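Side-chain contact in endoglucanase E-5 (Thermobifida fusca, PDB 2CKS), which cleaves internal beta-1,4-glucosidic linkages in cellulose, lichenin and cereal beta-D-glucans through its family 5 glycoside hydrolase catalytic domain: residues Thr44-Asp49 with Gly286-Ser291. Sequence-based numbering, arbitrary orientation. Where two conformers were deposited one is given.
Sequences TDSSLD and GPWSGS. With ZN (zinc ion), chain D.
Ser47, in the first turn of helix 45-54, and Trp288, in the irregular loop ahead of helix 295-304, bring their backbones nearest, with CA atoms 6.5 Å apart. The contact joins a capping-box helix start, on the periphery of the TIM barrel, to the loop between helices 281-284 and 295-304. Two reciprocal bonds define the box: Ser47 N gives to Thr44 OG1 (3.1 Å), while Thr44 N gives to Ser47 OG in a nearly straight bond. Ser47 OG sits between its backbone N and carbonyl carbon (chi1 75°), which turns it back to the helix start, where it also bonds Cys42 O; CB is left to meet the indole. That CB lies 3.5 Å from the centroid of the Trp288 six-membered ring and only 8° off the normal, a CH-pi contact over the face. Gly286 CA covers the opposite face, 3.6 Å above the plane, so the indole is sandwiched. Phe277 adds an edge-to-face contact. A leucine in place of Trp288 has neither the N-H nor the flat face, and would probably leave Ser46 OG free to turn and a gap between the Ser47 methylene and Gly286. Away from Trp288, on another side of the helix, Asp45 OD1 and Asp49 OD1 bind a zinc ion, and Arg92 forms a salt bridge with Asp49 and a hydrogen bond with Asp45. The one hydrogen bond between the segments runs 2.9 Å from Trp288 NE1 to Ser46 OG, with Ser46 OG at the indole edge, 9° out of the ring plane.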
ATOM      1  N   THR A  44       9.931 -11.021 -10.143  1.00  8.58           N
ATOM      2  CA  THR A  44      10.426 -12.350 -10.446  1.00  8.72           C
ATOM      3  C   THR A  44      10.864 -13.043  -9.174  1.00  8.22           C
ATOM      4  O   THR A  44      10.940 -12.441  -8.104  1.00  7.72           O
ATOM      5  CB  THR A  44      11.637 -12.279 -11.423  1.00  8.92           C
ATOM      6  OG1 THR A  44      12.733 -11.581 -10.810  1.00  9.08           O
ATOM      7  CG2 THR A  44      11.321 -11.462 -12.670  1.00  9.90           C
ATOM      8  N   ASP A  45      11.168 -14.329  -9.285  0.70  8.40           N
ATOM      9  CA  ASP A  45      11.735 -15.052  -8.151  0.70  8.38           C
ATOM     10  C   ASP A  45      12.942 -14.284  -7.622  0.70  8.12           C
ATOM     11  O   ASP A  45      13.053 -14.040  -6.423  0.70  7.89           O
ATOM     12  CB  ASP A  45      12.151 -16.469  -8.561  0.70  8.70           C
ATOM     13  CG  ASP A  45      13.135 -17.092  -7.585  0.70  9.59           C
ATOM     14  OD1 ASP A  45      12.790 -17.261  -6.396  0.70 11.13           O
ATOM     15  OD2 ASP A  45      14.292 -17.444  -7.903  0.70 13.23           O
ATOM     16  N   SER A  46      13.838 -13.883  -8.518  1.00  7.91           N
ATOM     17  CA  SER A  46      15.042 -13.173  -8.107  1.00  8.09           C
ATOM     18  C   SER A  46      14.774 -11.825  -7.413  1.00  7.53           C
ATOM     19  O   SER A  46      15.348 -11.539  -6.360  1.00  6.87           O
ATOM     20  CB  SER A  46      15.961 -12.970  -9.305  1.00  8.64           C
ATOM     21  OG  SER A  46      17.207 -12.477  -8.883  1.00 11.38           O
ATOM     22  N   SER A  47      13.917 -10.994  -7.997  1.00  6.76           N
ATOM     23  CA  SER A  47      13.680  -9.660  -7.435  1.00  6.42           C
ATOM     24  C   SER A  47      12.917  -9.716  -6.123  1.00  5.98           C
ATOM     25  O   SER A  47      13.150  -8.899  -5.230  1.00  5.78           O
ATOM     26  CB  SER A  47      12.952  -8.745  -8.425  1.00  6.69           C
ATOM     27  OG  SER A  47      11.585  -9.080  -8.541  1.00  6.38           O
ATOM     28  N   LEU A  48      12.006 -10.677  -6.000  1.00  6.31           N
ATOM     29  CA  LEU A  48      11.224 -10.830  -4.772  1.00  6.50           C
ATOM     30  C   LEU A  48      12.058 -11.476  -3.663  1.00  6.33           C
ATOM     31  O   LEU A  48      11.939 -11.099  -2.499  1.00  6.32           O
ATOM     32  CB  LEU A  48       9.928 -11.609  -5.034  1.00  7.06           C
ATOM     33  CG  LEU A  48       8.947 -10.877  -5.960  1.00  8.75           C
ATOM     34  CD1 LEU A  48       7.713 -11.710  -6.190  1.00 11.66           C
ATOM     35  CD2 LEU A  48       8.566  -9.506  -5.425  1.00 10.46           C
ATOM     36  N   ASP A  49      12.944 -12.409  -4.012  1.00  5.98           N
ATOM     37  CA  ASP A  49      13.876 -12.941  -3.030  1.00  6.15           C
ATOM     38  C   ASP A  49      14.739 -11.814  -2.479  1.00  6.10           C
ATOM     39  O   ASP A  49      14.977 -11.742  -1.291  1.00  6.46           O
ATOM     40  CB  ASP A  49      14.794 -14.004  -3.636  1.00  6.10           C
ATOM     41  CG  ASP A  49      14.101 -15.328  -3.875  1.00  7.17           C
ATOM     42  OD1 ASP A  49      14.797 -16.260  -4.354  1.00  8.37           O
ATOM     43  OD2 ASP A  49      12.900 -15.535  -3.625  1.00  7.88           O
ATOM     44  N   GLY A 286      18.612  -8.011 -12.607  1.00 14.16           N
ATOM     45  CA  GLY A 286      19.318  -7.457 -11.470  1.00 14.18           C
ATOM     46  C   GLY A 286      20.635  -6.811 -11.868  1.00 14.48           C
ATOM     47  O   GLY A 286      20.836  -6.500 -13.043  1.00 15.04           O
ATOM     48  N   PRO A 287      21.530  -6.581 -10.910  1.00 14.38           N
ATOM     49  CA  PRO A 287      21.311  -6.881  -9.488  1.00 13.79           C
ATOM     50  C   PRO A 287      20.276  -5.955  -8.863  1.00 12.73           C
ATOM     51  O   PRO A 287      19.925  -4.928  -9.439  1.00 11.62           O
ATOM     52  CB  PRO A 287      22.694  -6.645  -8.859  1.00 14.40           C
ATOM     53  CG  PRO A 287      23.389  -5.718  -9.777  1.00 14.98           C
ATOM     54  CD  PRO A 287      22.861  -5.996 -11.153  1.00 14.76           C
ATOM     55  N   TRP A 288      19.785  -6.332  -7.690  1.00 12.10           N
ATOM     56  CA  TRP A 288      18.714  -5.597  -7.020  1.00 11.65           C
ATOM     57  C   TRP A 288      19.258  -4.756  -5.884  1.00 12.26           C
ATOM     58  O   TRP A 288      18.558  -4.443  -4.935  1.00 11.94           O
ATOM     59  CB  TRP A 288      17.656  -6.573  -6.521  1.00 11.47           C
ATOM     60  CG  TRP A 288      17.308  -7.602  -7.550  1.00 10.77           C
ATOM     61  CD1 TRP A 288      17.643  -8.924  -7.534  1.00  9.65           C
ATOM     62  CD2 TRP A 288      16.576  -7.393  -8.765  1.00 10.05           C
ATOM     63  NE1 TRP A 288      17.152  -9.552  -8.650  1.00 10.96           N
ATOM     64  CE2 TRP A 288      16.487  -8.637  -9.422  1.00 10.19           C
ATOM     65  CE3 TRP A 288      15.964  -6.281  -9.355  1.00 10.65           C
ATOM     66  CZ2 TRP A 288      15.836  -8.796 -10.646  1.00 10.66           C
ATOM     67  CZ3 TRP A 288      15.309  -6.447 -10.568  1.00 10.59           C
ATOM     68  CH2 TRP A 288      15.255  -7.693 -11.201  1.00  9.81           C
ATOM     69  N   SER A 289      20.511  -4.351  -6.032  1.00 13.00           N
ATOM     70  CA  SER A 289      21.197  -3.518  -5.068  1.00 13.71           C
ATOM     71  C   SER A 289      22.356  -2.810  -5.768  1.00 13.46           C
ATOM     72  O   SER A 289      22.580  -2.994  -6.969  1.00 13.83           O
ATOM     73  CB  SER A 289      21.741  -4.398  -3.957  1.00 13.99           C
ATOM     74  OG  SER A 289      22.689  -5.303  -4.501  1.00 16.67           O
ATOM     75  N   GLY A 290      23.094  -2.008  -5.014  1.00 12.89           N
ATOM     76  CA  GLY A 290      24.312  -1.405  -5.516  1.00 12.77           C
ATOM     77  C   GLY A 290      24.083  -0.427  -6.652  1.00 12.37           C
ATOM     78  O   GLY A 290      23.249   0.470  -6.557  1.00 12.31           O
ATOM     79  N   SER A 291      24.831  -0.610  -7.735  1.00 11.98           N
ATOM     80  CA  SER A 291      24.819   0.312  -8.871  1.00 11.88           C
ATOM     81  C   SER A 291      23.504   0.360  -9.657  1.00 10.86           C
ATOM     82  O   SER A 291      23.314   1.251 -10.481  1.00 10.87           O
ATOM     83  CB  SER A 291      25.965  -0.033  -9.832  1.00 12.39           C
ATOM     84  OG  SER A 291      25.806  -1.327 -10.387  1.00 15.76           O
TER
HETATM   85 ZN    ZN D1432      13.878 -17.884  -5.000  1.00  9.06          ZN